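PDB 4WBY: A-adding tRNA nucleotidyltransferase from Aquifex aeolicus, which adds the terminal adenosine to tRNA ending in CC, using ATP and magnesium to complete the CCA 3' end, through the nucleotidyltransferase part of a longer protein. Local coordinates for residues D36-K41 against R145-K150; L57-A62 against V67-F72; Q191-G196 against Y229-E234; R253-W258 against L342-E347. One frame throughout, in Å; residues are numbered along the deposited sequence. Where two conformers were deposited one is given.

How the interactions relate
Interactions 1 and 2 both belong to the polymerase head, with centres 31 Å apart; interactions 3 and 4 lie further along the chain, among the helices that follow. No helix or strand is shared, each contact joining a different pair of elements. Interaction 1 is a surface contact, three leucines with no hydrogen bond between its segments. The other three are partly buried. Interaction 2 joins a helix to the edge strand after it and adds a backbone bond to small apolar groups. Interaction 3 sets one helix end beside another, combining a valine with a water bridge, whereas interaction 4 relies on a methionine against a tryptophan. Interactions 2 and 4 lie on opposite sides of the chain's centre.

Interaction 1. Residues D36-K41 against R145-K150; sequences DILLGK and RDLKDK
No flat group takes part where L38 and L39 meet L147; the planar groups of note, the R145 guanidinium and the D149 carboxylate, pair with each other beyond this contact, one turn apart on helix 143-149. R145 NE gives a salt-bridging hydrogen bond of 2.8 Å to D149 OD2, reached on the syn side of the carboxylate. The bond is bent, with an N-H...O angle of 133°, and the oxygen sits 30° out of the guanidinium plane.

The contact itself is a fork of methyls. L147 points toward helix 32-38, and its forked end gives one methyl to each leucine: L147 CD1 lies 3.8 Å from L38 CD1, and L147 CD2 lies 4.1 Å from L39 CD2. The L38 and L147 side chains meet at about a right angle. Both helices finish here in Schellman motifs, with G40 and K150 at positive phi.

In the head domain, the contact thus ties the C-terminal ends of helices 32-38 and 143-149. L39 also approaches the ATP-binding R35, while L38 packs on M125 and K150 shares backbone hydrogen bonds with K180, next to the parallel strands 151-152 and 180-181.

Interaction 2. Residues L57-A62 against V67-F72; sequences LAKELA and VNVHPF
V67 and V69 carry the chain back along A58, K59 and A62, forming an antiparallel helix-turn-strand unit of the nucleotidyltransferase head. The axes of helix 57-62 and strand 69-72 run at 171° to each other and approach to 8.9 Å. This strand is the outermost on its side of a seven-stranded mixed sheet, and helix 54-65 packs over that end of the sheet. Backbone hydrogen bonds between H70 and H79 join it to strand 77-82, the same strand that supplies A78 and L80 beneath A58.

At V67 the backbone makes the one hydrogen bond between the segments: V67 N donates to A62 O at 3.0 Å with a nearly straight N-H...O angle of 161°, the donor standing off the carbonyl plane. The isopropyl group joins in, with V67 CG2 3.8 Å from A62 CB. V67 O also comes close, 3.5 Å from A62 CB.

V69 is next to point toward the helix, and its side chain touches A58, K59 and A62. V69 CB sits 3.8 Å from A62 CB. V69 CG2 turns to the methyl of A58, while V69 CG1, set between backbone N and carbonyl carbon (chi1 52°), lies against both A62 and K59, 4.0 Å from A62 CB and 4.1 Å from K59 CG.

Interaction 3. Residues Q191-G196 against Y229-E234; sequences QAVNLG and YRVLEE
V193 is the residue of the helix end that reaches Y229-E234, and both its branches and its carbonyl are used. CG1 stands anti to the backbone N (chi1 172°), which directs it over the bend of the facing chain: V193 CG1 is 3.8 Å from Y229 O and 4.1 Å from E234 CG. The other methyl, V193 CG2, is 4.0 Å from Y229 O and 4.4 Å from V231 CG1.

V193 O is 4.0 Å from E234 OE1, too far for a direct bond. A water bridges them, donating one O-H to V193 O at 2.8 Å and the other to E234 OE1 at 2.7 Å. The bend of the glutamate chain at chi2 (-62°) folds its carboxylate back toward V193 O. G196, at positive phi, is a second donor to this carbonyl, with G196 N 3.1 Å from V193 O.

Behind the contact, V231 rests on I167 and L168 of helix 165-177, both in the ATP-binding run, and Y229 OH is hydrogen-bonded to E186. Two Schellman-terminated helix ends thus face each other, G196 closing helix 183-194 and R230 closing helix 219-228, probably within the helical neck that adjoins the nucleotide site.

Interaction 4. Residues R253-W258 against L342-E347; sequences RKVVDW and LMLEEE
M343 lies at about a right angle to W258 and obliquely to V255, and packs against both on the same side of helix 243-262. Its bend at chi3 (62°) turns the terminal methyl to the indole: M343 CE stands 4.2 Å from the centroid of the six-membered ring of W258, only 29° off the ring normal, an off-centre CH-pi contact. The sulfur comes in more obliquely, 49° off that normal, and touches one corner of the ring, with M343 SD 3.7 Å from W258 CZ3. At the edge of the indole, in its plane, lies V255 O from the preceding turn.

V255 meets the methionine with both branches. V255 CG1 and V255 CG2 each lie 4.0 Å from M343 CB, and V255 CG1 is also 4.0 Å from M343 SD. L344 extends the apolar patch along the helix, its end reaching inward, with L344 CD2 4.3 Å from V255 CG2.

The M343 and L344 side chains come from the corner of a type I turn, L342 to E345, which begins at the last residue of helix 336-342 and is closed by E345 N on L342 O at 3.0 Å. Next to it, helix 349-359 sets I352 against M343 and K353 against W258, whose ring also meets F263 edge-to-face. Far from the annotated sites, this is a Met-aromatic contact joining an interhelical turn to the flank of a long helix.

Interaction 1. Residues D36-K41 against R145-K150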
loop_
_atom_site.group_PDB
_atom_site.type_symbol
_atom_site.label_atom_id
_atom_site.label_comp_id
_atom_site.label_asym_id
_atom_site.label_seq_id
_atom_site.Cartn_x
_atom_site.Cartn_y
_atom_site.Cartn_z
ATOM N N ASP A 36 -8.041 13.313 -1.622
ATOM C CA ASP A 36 -7.057 13.322 -2.694
ATOM C C ASP A 36 -7.278 14.478 -3.677
ATOM O O ASP A 36 -6.317 15.038 -4.200
ATOM C CB ASP A 36 -7.054 11.971 -3.416
ATOM C CG ASP A 36 -6.396 10.879 -2.578
ATOM O OD1 ASP A 36 -5.730 11.231 -1.576
ATOM O OD2 ASP A 36 -6.543 9.686 -2.905
ATOM N N ILE A 37 -8.531 14.857 -3.915
ATOM C CA ILE A 37 -8.800 16.043 -4.720
ATOM C C ILE A 37 -8.219 17.284 -4.039
ATOM O O ILE A 37 -7.576 18.118 -4.683
ATOM C CB ILE A 37 -10.307 16.224 -4.969
ATOM C CG1 ILE A 37 -10.813 15.137 -5.920
ATOM C CG2 ILE A 37 -10.611 17.612 -5.523
ATOM C CD1 ILE A 37 -12.322 15.086 -6.032
ATOM N N LEU A 38 -8.421 17.400 -2.731
ATOM C CA LEU A 38 -7.853 18.533 -1.986
ATOM C C LEU A 38 -6.326 18.497 -1.957
ATOM O O LEU A 38 -5.694 19.541 -1.819
ATOM C CB LEU A 38 -8.397 18.573 -0.558
ATOM C CG LEU A 38 -9.871 18.971 -0.475
ATOM C CD1 LEU A 38 -10.429 18.667 0.918
ATOM C CD2 LEU A 38 -10.049 20.447 -0.818
ATOM N N LEU A 39 -5.736 17.311 -2.088
ATOM C CA LEU A 39 -4.282 17.201 -2.136
ATOM C C LEU A 39 -3.745 17.354 -3.563
ATOM O O LEU A 39 -2.556 17.150 -3.803
ATOM C CB LEU A 39 -3.818 15.863 -1.545
ATOM C CG LEU A 39 -4.086 15.603 -0.061
ATOM C CD1 LEU A 39 -3.744 14.149 0.306
ATOM C CD2 LEU A 39 -3.318 16.572 0.812
ATOM N N GLY A 40 -4.608 17.715 -4.509
ATOM C CA GLY A 40 -4.147 18.013 -5.854
ATOM C C GLY A 40 -3.759 16.803 -6.680
ATOM O O GLY A 40 -2.994 16.918 -7.642
ATOM N N LYS A 41 -4.300 15.643 -6.324
ATOM C CA LYS A 41 -3.981 14.406 -7.022
ATOM C C LYS A 41 -4.975 14.130 -8.136
ATOM O O LYS A 41 -6.158 14.461 -8.025
ATOM C CB LYS A 41 -3.963 13.240 -6.036
ATOM C CG LYS A 41 -2.863 13.385 -4.988
ATOM C CD LYS A 41 -3.074 12.476 -3.787
ATOM C CE LYS A 41 -3.026 11.017 -4.167
ATOM N NZ LYS A 41 -1.653 10.603 -4.552
ATOM N N ARG A 145 -9.300 22.004 8.206
ATOM C CA ARG A 145 -8.398 22.538 9.225
ATOM C C ARG A 145 -7.312 21.516 9.581
ATOM O O ARG A 145 -6.152 21.885 9.787
ATOM C CB ARG A 145 -9.191 22.942 10.468
ATOM C CG ARG A 145 -8.341 23.477 11.618
ATOM C CD ARG A 145 -7.597 24.746 11.257
ATOM N NE ARG A 145 -6.781 25.209 12.378
ATOM C CZ ARG A 145 -6.589 26.486 12.691
ATOM N NH1 ARG A 145 -7.153 27.443 11.967
ATOM N NH2 ARG A 145 -5.829 26.805 13.732
ATOM N N ASP A 146 -7.667 20.238 9.642
ATOM C CA ASP A 146 -6.664 19.223 9.947
ATOM C C ASP A 146 -5.725 18.958 8.760
ATOM O O ASP A 146 -4.566 18.599 8.963
ATOM C CB ASP A 146 -7.334 17.938 10.430
ATOM C CG ASP A 146 -7.857 18.064 11.854
ATOM O OD1 ASP A 146 -7.408 18.976 12.586
ATOM O OD2 ASP A 146 -8.709 17.256 12.246
ATOM N N LEU A 147 -6.189 19.167 7.532
ATOM C CA LEU A 147 -5.252 19.191 6.404
ATOM C C LEU A 147 -4.264 20.336 6.573
ATOM O O LEU A 147 -3.049 20.147 6.459
ATOM C CB LEU A 147 -5.968 19.340 5.063
ATOM C CG LEU A 147 -6.646 18.107 4.468
ATOM C CD1 LEU A 147 -7.378 18.478 3.188
ATOM C CD2 LEU A 147 -5.669 16.968 4.199
ATOM N N LYS A 148 -4.792 21.527 6.838
ATOM C CA LYS A 148 -3.965 22.711 7.041
ATOM C C LYS A 148 -2.884 22.463 8.088
ATOM O O LYS A 148 -1.710 22.805 7.890
ATOM C CB LYS A 148 -4.835 23.890 7.473
ATOM C CG LYS A 148 -4.051 25.176 7.709
ATOM C CD LYS A 148 -4.978 26.325 8.080
ATOM C CE LYS A 148 -4.211 27.625 8.263
ATOM N NZ LYS A 148 -5.124 28.797 8.434
ATOM N N ASP A 149 -3.290 21.850 9.195
ATOM C CA ASP A 149 -2.410 21.664 10.336
ATOM C C ASP A 149 -1.621 20.359 10.287
ATOM O O ASP A 149 -0.812 20.093 11.176
ATOM C CB ASP A 149 -3.231 21.738 11.622
ATOM C CG ASP A 149 -3.778 23.138 11.885
ATOM O OD1 ASP A 149 -3.212 24.124 11.357
ATOM O OD2 ASP A 149 -4.773 23.258 12.625
ATOM N N LYS A 150 -1.843 19.566 9.236
ATOM C CA LYS A 150 -1.145 18.287 9.027
ATOM C C LYS A 150 -1.359 17.333 10.202
ATOM O O LYS A 150 -0.408 16.791 10.789
ATOM C CB LYS A 150 0.344 18.527 8.783
ATOM C CG LYS A 150 0.602 19.380 7.553
ATOM C CD LYS A 150 2.093 19.572 7.373
ATOM C CE LYS A 150 2.417 20.212 6.054
ATOM N NZ LYS A 150 3.888 20.302 5.804
#

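Interaction 2. Residues L57-A62 against V67-F72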
loop_
_atom_site.group_PDB
_atom_site.type_symbol
_atom_site.label_atom_id
_atom_site.label_comp_id
_atom_site.label_asym_id
_atom_site.label_seq_id
_atom_site.Cartn_x
_atom_site.Cartn_y
_atom_site.Cartn_z
ATOM N N LEU A 57 -29.750 4.419 -8.501
ATOM C CA LEU A 57 -29.103 5.545 -9.166
ATOM C C LEU A 57 -27.993 5.030 -10.096
ATOM O O LEU A 57 -27.893 5.443 -11.256
ATOM C CB LEU A 57 -28.540 6.540 -8.140
ATOM C CG LEU A 57 -28.067 7.889 -8.693
ATOM C CD1 LEU A 57 -28.105 8.922 -7.594
ATOM C CD2 LEU A 57 -26.664 7.829 -9.274
ATOM N N ALA A 58 -27.167 4.128 -9.581
ATOM C CA ALA A 58 -26.071 3.549 -10.355
ATOM C C ALA A 58 -26.586 2.820 -11.587
ATOM O O ALA A 58 -25.999 2.922 -12.666
ATOM C CB ALA A 58 -25.252 2.588 -9.491
ATOM N N LYS A 59 -27.668 2.065 -11.425
ATOM C CA LYS A 59 -28.202 1.300 -12.545
ATOM C C LYS A 59 -28.689 2.231 -13.658
ATOM O O LYS A 59 -28.545 1.925 -14.842
ATOM C CB LYS A 59 -29.331 0.370 -12.076
ATOM C CG LYS A 59 -28.824 -0.845 -11.304
ATOM C CD LYS A 59 -29.950 -1.623 -10.644
ATOM C CE LYS A 59 -30.927 -2.190 -11.646
ATOM N NZ LYS A 59 -31.951 -3.022 -10.946
ATOM N N GLU A 60 -29.256 3.373 -13.283
ATOM C CA GLU A 60 -29.732 4.317 -14.287
ATOM C C GLU A 60 -28.569 5.008 -15.000
ATOM O O GLU A 60 -28.593 5.177 -16.219
ATOM C CB GLU A 60 -30.665 5.348 -13.655
ATOM C CG GLU A 60 -31.118 6.457 -14.608
ATOM C CD GLU A 60 -31.935 5.945 -15.794
ATOM O OE1 GLU A 60 -32.459 4.812 -15.734
ATOM O OE2 GLU A 60 -32.055 6.686 -16.792
ATOM N N LEU A 61 -27.556 5.422 -14.243
ATOM C CA LEU A 61 -26.361 5.982 -14.856
ATOM C C LEU A 61 -25.733 4.974 -15.824
ATOM O O LEU A 61 -25.338 5.323 -16.944
ATOM C CB LEU A 61 -25.348 6.402 -13.781
ATOM C CG LEU A 61 -24.057 7.051 -14.291
ATOM C CD1 LEU A 61 -24.335 8.423 -14.920
ATOM C CD2 LEU A 61 -23.000 7.158 -13.179
ATOM N N ALA A 62 -25.659 3.720 -15.396
ATOM C CA ALA A 62 -25.071 2.671 -16.225
ATOM C C ALA A 62 -25.865 2.452 -17.512
ATOM O O ALA A 62 -25.283 2.267 -18.579
ATOM C CB ALA A 62 -24.978 1.381 -15.445
ATOM N N VAL A 67 -23.076 0.706 -19.944
ATOM C CA VAL A 67 -22.055 -0.109 -19.277
ATOM C C VAL A 67 -22.652 -1.110 -18.298
ATOM O O VAL A 67 -23.759 -0.918 -17.788
ATOM C CB VAL A 67 -21.014 0.763 -18.517
ATOM C CG1 VAL A 67 -20.270 1.670 -19.494
ATOM C CG2 VAL A 67 -21.665 1.561 -17.374
ATOM N N ASN A 68 -21.896 -2.171 -18.026
ATOM C CA ASN A 68 -22.273 -3.146 -17.012
ATOM C C ASN A 68 -22.243 -2.486 -15.638
ATOM O O ASN A 68 -21.484 -1.535 -15.403
ATOM C CB ASN A 68 -21.335 -4.361 -17.052
ATOM C CG ASN A 68 -21.894 -5.576 -16.304
ATOM O OD1 ASN A 68 -23.102 -5.716 -16.133
ATOM N ND2 ASN A 68 -21.000 -6.459 -15.852
ATOM N N VAL A 69 -23.087 -2.978 -14.740
ATOM C CA VAL A 69 -23.069 -2.522 -13.361
ATOM C C VAL A 69 -23.116 -3.747 -12.444
ATOM O O VAL A 69 -23.734 -4.769 -12.776
ATOM C CB VAL A 69 -24.233 -1.529 -13.077
ATOM C CG1 VAL A 69 -25.567 -2.110 -13.517
ATOM C CG2 VAL A 69 -24.258 -1.114 -11.609
ATOM N N HIS A 70 -22.399 -3.655 -11.329
ATOM C CA HIS A 70 -22.334 -4.710 -10.328
ATOM C C HIS A 70 -23.027 -4.289 -9.052
ATOM O O HIS A 70 -22.449 -3.542 -8.269
ATOM C CB HIS A 70 -20.880 -5.039 -9.968
ATOM C CG HIS A 70 -20.162 -5.892 -10.966
ATOM N ND1 HIS A 70 -18.818 -6.175 -10.853
ATOM C CD2 HIS A 70 -20.593 -6.544 -12.071
ATOM C CE1 HIS A 70 -18.449 -6.955 -11.854
ATOM N NE2 HIS A 70 -19.507 -7.190 -12.609
ATOM N N PRO A 71 -24.257 -4.771 -8.830
ATOM C CA PRO A 71 -24.993 -4.425 -7.610
ATOM C C PRO A 71 -24.696 -5.361 -6.450
ATOM O O PRO A 71 -24.431 -6.553 -6.643
ATOM C CB PRO A 71 -26.454 -4.560 -8.040
ATOM C CG PRO A 71 -26.420 -5.659 -9.053
ATOM C CD PRO A 71 -25.090 -5.532 -9.777
ATOM N N PHE A 72 -24.759 -4.810 -5.246
ATOM C CA PHE A 72 -24.587 -5.574 -4.025
ATOM C C PHE A 72 -25.672 -5.174 -3.032
ATOM O O PHE A 72 -25.444 -4.331 -2.168
ATOM C CB PHE A 72 -23.192 -5.340 -3.450
ATOM C CG PHE A 72 -22.087 -5.775 -4.366
ATOM C CD1 PHE A 72 -21.625 -7.084 -4.340
ATOM C CD2 PHE A 72 -21.526 -4.891 -5.273
ATOM C CE1 PHE A 72 -20.613 -7.494 -5.190
ATOM C CE2 PHE A 72 -20.512 -5.299 -6.124
ATOM C CZ PHE A 72 -20.057 -6.601 -6.082
#

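Interaction 3. Residues Q191-G196 against Y229-E234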
loop_
_atom_site.group_PDB
_atom_site.type_symbol
_atom_site.label_atom_id
_atom_site.label_comp_id
_atom_site.label_asym_id
_atom_site.label_seq_id
_atom_site.Cartn_x
_atom_site.Cartn_y
_atom_site.Cartn_z
ATOM N N GLN A 191 -3.156 4.312 24.354
ATOM C CA GLN A 191 -3.972 3.633 25.352
ATOM C C GLN A 191 -4.598 2.366 24.785
ATOM O O GLN A 191 -4.644 1.340 25.469
ATOM C CB GLN A 191 -5.050 4.577 25.896
ATOM C CG GLN A 191 -4.448 5.611 26.846
ATOM C CD GLN A 191 -5.450 6.593 27.414
ATOM O OE1 GLN A 191 -6.635 6.564 27.080
ATOM N NE2 GLN A 191 -4.971 7.473 28.291
ATOM N N ALA A 192 -5.050 2.416 23.532
ATOM C CA ALA A 192 -5.644 1.220 22.926
ATOM C C ALA A 192 -4.599 0.118 22.794
ATOM O O ALA A 192 -4.894 -1.046 23.044
ATOM C CB ALA A 192 -6.259 1.536 21.569
ATOM N N VAL A 193 -3.376 0.480 22.402
ATOM C CA VAL A 193 -2.312 -0.514 22.320
ATOM C C VAL A 193 -2.044 -1.080 23.719
ATOM O O VAL A 193 -1.982 -2.307 23.911
ATOM C CB VAL A 193 -1.015 0.074 21.715
ATOM C CG1 VAL A 193 0.129 -0.933 21.822
ATOM C CG2 VAL A 193 -1.243 0.465 20.255
ATOM N N ASN A 194 -1.931 -0.200 24.710
ATOM C CA ASN A 194 -1.573 -0.655 26.052
ATOM C C ASN A 194 -2.637 -1.554 26.669
ATOM O O ASN A 194 -2.314 -2.483 27.415
ATOM C CB ASN A 194 -1.322 0.536 26.976
ATOM C CG ASN A 194 -0.459 0.172 28.169
ATOM O OD1 ASN A 194 -0.957 -0.016 29.284
ATOM N ND2 ASN A 194 0.845 0.071 27.940
ATOM N N LEU A 195 -3.900 -1.264 26.360
ATOM C CA LEU A 195 -5.033 -2.023 26.885
ATOM C C LEU A 195 -5.151 -3.419 26.277
ATOM O O LEU A 195 -5.951 -4.226 26.743
ATOM C CB LEU A 195 -6.345 -1.260 26.653
ATOM C CG LEU A 195 -6.639 -0.083 27.581
ATOM C CD1 LEU A 195 -7.755 0.770 26.980
ATOM C CD2 LEU A 195 -7.017 -0.574 28.984
ATOM N N GLY A 196 -4.375 -3.687 25.229
ATOM C CA GLY A 196 -4.412 -4.978 24.565
ATOM C C GLY A 196 -5.402 -5.043 23.420
ATOM O O GLY A 196 -5.660 -6.116 22.891
ATOM N N TYR A 229 5.043 3.332 18.184
ATOM C CA TYR A 229 3.826 3.012 18.925
ATOM C C TYR A 229 3.698 1.528 19.263
ATOM O O TYR A 229 2.658 1.086 19.765
ATOM C CB TYR A 229 2.603 3.522 18.153
ATOM C CG TYR A 229 2.619 5.032 18.087
ATOM C CD1 TYR A 229 2.455 5.794 19.243
ATOM C CD2 TYR A 229 2.844 5.700 16.889
ATOM C CE1 TYR A 229 2.498 7.190 19.201
ATOM C CE2 TYR A 229 2.880 7.084 16.835
ATOM C CZ TYR A 229 2.710 7.826 17.989
ATOM O OH TYR A 229 2.755 9.203 17.925
ATOM N N ARG A 230 4.766 0.776 19.002
ATOM C CA ARG A 230 4.905 -0.612 19.457
ATOM C C ARG A 230 3.802 -1.525 18.939
ATOM O O ARG A 230 3.322 -2.407 19.660
ATOM C CB ARG A 230 4.934 -0.668 20.987
ATOM C CG ARG A 230 5.987 0.233 21.612
ATOM C CD ARG A 230 5.910 0.188 23.129
ATOM N NE ARG A 230 6.789 1.168 23.759
ATOM C CZ ARG A 230 8.043 0.919 24.119
ATOM N NH1 ARG A 230 8.569 -0.278 23.901
ATOM N NH2 ARG A 230 8.772 1.867 24.692
ATOM N N VAL A 231 3.417 -1.352 17.679
ATOM C CA VAL A 231 2.273 -2.104 17.194
ATOM C C VAL A 231 2.619 -3.517 16.701
ATOM O O VAL A 231 1.824 -4.429 16.904
ATOM C CB VAL A 231 1.527 -1.345 16.077
ATOM C CG1 VAL A 231 1.102 0.046 16.556
ATOM C CG2 VAL A 231 2.365 -1.234 14.843
ATOM N N LEU A 232 3.789 -3.721 16.085
ATOM C CA LEU A 232 4.092 -5.033 15.496
ATOM C C LEU A 232 4.266 -6.104 16.571
ATOM O O LEU A 232 3.976 -7.281 16.344
ATOM C CB LEU A 232 5.344 -4.977 14.622
ATOM C CG LEU A 232 5.186 -4.220 13.305
ATOM C CD1 LEU A 232 6.530 -4.091 12.599
ATOM C CD2 LEU A 232 4.155 -4.903 12.405
ATOM N N GLU A 233 4.708 -5.680 17.752
ATOM C CA GLU A 233 4.863 -6.580 18.890
ATOM C C GLU A 233 3.527 -7.182 19.332
ATOM O O GLU A 233 3.495 -8.240 19.966
ATOM C CB GLU A 233 5.521 -5.837 20.060
ATOM C CG GLU A 233 6.961 -5.385 19.784
ATOM C CD GLU A 233 7.076 -3.986 19.174
ATOM O OE1 GLU A 233 6.132 -3.514 18.489
ATOM O OE2 GLU A 233 8.133 -3.352 19.389
ATOM N N GLU A 234 2.432 -6.507 18.984
ATOM C CA GLU A 234 1.087 -6.961 19.320
ATOM C C GLU A 234 0.513 -7.912 18.286
ATOM O O GLU A 234 -0.533 -8.524 18.516
ATOM C CB GLU A 234 0.136 -5.767 19.454
ATOM C CG GLU A 234 0.550 -4.760 20.500
ATOM C CD GLU A 234 0.574 -5.367 21.869
ATOM O OE1 GLU A 234 -0.517 -5.740 22.362
ATOM O OE2 GLU A 234 1.681 -5.494 22.440
HETATM O O HOH W 1 -2.698 -4.151 21.904
#

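Interaction 4. Residues R253-W258 against L342-E347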
loop_
_atom_site.group_PDB
_atom_site.type_symbol
_atom_site.label_atom_id
_atom_site.label_comp_id
_atom_site.label_asym_id
_atom_site.label_seq_id
_atom_site.Cartn_x
_atom_site.Cartn_y
_atom_site.Cartn_z
ATOM N N ARG A 253 16.495 1.021 1.756
ATOM C CA ARG A 253 15.871 2.111 1.012
ATOM C C ARG A 253 16.833 2.706 -0.024
ATOM O O ARG A 253 16.434 3.011 -1.145
ATOM C CB ARG A 253 15.361 3.205 1.950
ATOM C CG ARG A 253 14.735 4.379 1.201
ATOM C CD ARG A 253 13.929 5.276 2.114
ATOM N NE ARG A 253 14.805 6.022 3.005
ATOM C CZ ARG A 253 14.384 6.913 3.893
ATOM N NH1 ARG A 253 13.086 7.172 4.012
ATOM N NH2 ARG A 253 15.261 7.547 4.660
ATOM N N LYS A 254 18.105 2.848 0.338
ATOM C CA LYS A 254 19.086 3.345 -0.618
ATOM C C LYS A 254 19.220 2.393 -1.805
ATOM O O LYS A 254 19.318 2.833 -2.948
ATOM C CB LYS A 254 20.450 3.551 0.048
ATOM C CG LYS A 254 20.451 4.652 1.104
ATOM C CD LYS A 254 21.831 4.825 1.715
ATOM C CE LYS A 254 21.859 5.955 2.731
ATOM N NZ LYS A 254 21.599 7.276 2.096
ATOM N N VAL A 255 19.213 1.092 -1.534
ATOM C CA VAL A 255 19.351 0.092 -2.592
ATOM C C VAL A 255 18.127 0.087 -3.509
ATOM O O VAL A 255 18.250 0.049 -4.738
ATOM C CB VAL A 255 19.569 -1.322 -2.002
ATOM C CG1 VAL A 255 19.456 -2.397 -3.089
ATOM C CG2 VAL A 255 20.922 -1.399 -1.304
ATOM N N VAL A 256 16.946 0.146 -2.905
ATOM C CA VAL A 256 15.698 0.139 -3.655
ATOM C C VAL A 256 15.548 1.386 -4.525
ATOM O O VAL A 256 15.117 1.305 -5.680
ATOM C CB VAL A 256 14.488 0.023 -2.698
ATOM C CG1 VAL A 256 13.196 0.497 -3.366
ATOM C CG2 VAL A 256 14.366 -1.405 -2.187
ATOM N N ASP A 257 15.901 2.542 -3.974
ATOM C CA ASP A 257 15.804 3.786 -4.728
ATOM C C ASP A 257 16.758 3.746 -5.919
ATOM O O ASP A 257 16.416 4.190 -7.021
ATOM C CB ASP A 257 16.107 4.992 -3.836
ATOM C CG ASP A 257 14.998 5.275 -2.825
ATOM O OD1 ASP A 257 13.878 4.733 -2.979
ATOM O OD2 ASP A 257 15.244 6.046 -1.876
ATOM N N TRP A 258 17.949 3.197 -5.699
ATOM C CA TRP A 258 18.921 3.043 -6.777
ATOM C C TRP A 258 18.391 2.107 -7.862
ATOM O O TRP A 258 18.444 2.424 -9.052
ATOM C CB TRP A 258 20.253 2.524 -6.224
ATOM C CG TRP A 258 21.221 2.090 -7.284
ATOM C CD1 TRP A 258 22.092 2.885 -7.974
ATOM C CD2 TRP A 258 21.418 0.757 -7.776
ATOM N NE1 TRP A 258 22.818 2.129 -8.866
ATOM C CE2 TRP A 258 22.422 0.821 -8.766
ATOM C CE3 TRP A 258 20.846 -0.483 -7.476
ATOM C CZ2 TRP A 258 22.866 -0.307 -9.455
ATOM C CZ3 TRP A 258 21.286 -1.603 -8.164
ATOM C CH2 TRP A 258 22.284 -1.508 -9.142
ATOM N N LEU A 342 21.416 -8.953 -1.194
ATOM C CA LEU A 342 22.863 -9.128 -1.183
ATOM C C LEU A 342 23.581 -7.783 -1.155
ATOM O O LEU A 342 24.679 -7.674 -0.611
ATOM C CB LEU A 342 23.317 -9.956 -2.396
ATOM C CG LEU A 342 23.069 -11.466 -2.272
ATOM C CD1 LEU A 342 23.136 -12.134 -3.631
ATOM C CD2 LEU A 342 24.060 -12.126 -1.317
ATOM N N MET A 343 22.954 -6.756 -1.723
ATOM C CA MET A 343 23.556 -5.428 -1.734
ATOM C C MET A 343 23.559 -4.752 -0.366
ATOM O O MET A 343 24.156 -3.693 -0.206
ATOM C CB MET A 343 22.846 -4.539 -2.746
ATOM C CG MET A 343 23.160 -4.934 -4.174
ATOM S SD MET A 343 22.398 -3.854 -5.389
ATOM C CE MET A 343 23.165 -2.287 -4.995
ATOM N N LEU A 344 22.901 -5.365 0.614
ATOM C CA LEU A 344 22.977 -4.895 1.997
ATOM C C LEU A 344 24.294 -5.299 2.649
ATOM O O LEU A 344 24.636 -4.806 3.723
ATOM C CB LEU A 344 21.809 -5.437 2.819
ATOM C CG LEU A 344 20.431 -5.051 2.287
ATOM C CD1 LEU A 344 19.323 -5.727 3.082
ATOM C CD2 LEU A 344 20.266 -3.536 2.320
ATOM N N GLU A 345 25.012 -6.217 2.010
ATOM C CA GLU A 345 26.336 -6.609 2.472
ATOM C C GLU A 345 27.369 -5.750 1.761
ATOM O O GLU A 345 27.574 -5.892 0.557
ATOM C CB GLU A 345 26.599 -8.090 2.198
ATOM C CG GLU A 345 25.449 -9.007 2.579
ATOM C CD GLU A 345 25.232 -9.070 4.071
ATOM O OE1 GLU A 345 26.223 -8.933 4.818
ATOM O OE2 GLU A 345 24.072 -9.257 4.496
ATOM N N GLU A 346 28.021 -4.861 2.502
ATOM C CA GLU A 346 28.900 -3.867 1.895
ATOM C C GLU A 346 30.004 -4.500 1.044
ATOM O O GLU A 346 30.380 -3.963 0.003
ATOM C CB GLU A 346 29.516 -2.975 2.977
ATOM C CG GLU A 346 30.371 -1.832 2.437
ATOM C CD GLU A 346 29.580 -0.832 1.602
ATOM O OE1 GLU A 346 28.331 -0.823 1.685
ATOM O OE2 GLU A 346 30.214 -0.050 0.861
ATOM N N GLU A 347 30.500 -5.652 1.480
ATOM C CA GLU A 347 31.582 -6.336 0.780
ATOM C C GLU A 347 31.111 -7.002 -0.514
ATOM O O GLU A 347 31.924 -7.366 -1.366
ATOM C CB GLU A 347 32.230 -7.378 1.698
ATOM C CG GLU A 347 31.321 -8.544 2.086
ATOM C CD GLU A 347 30.267 -8.180 3.128
ATOM O OE1 GLU A 347 30.240 -7.017 3.586
ATOM O OE2 GLU A 347 29.462 -9.064 3.489
#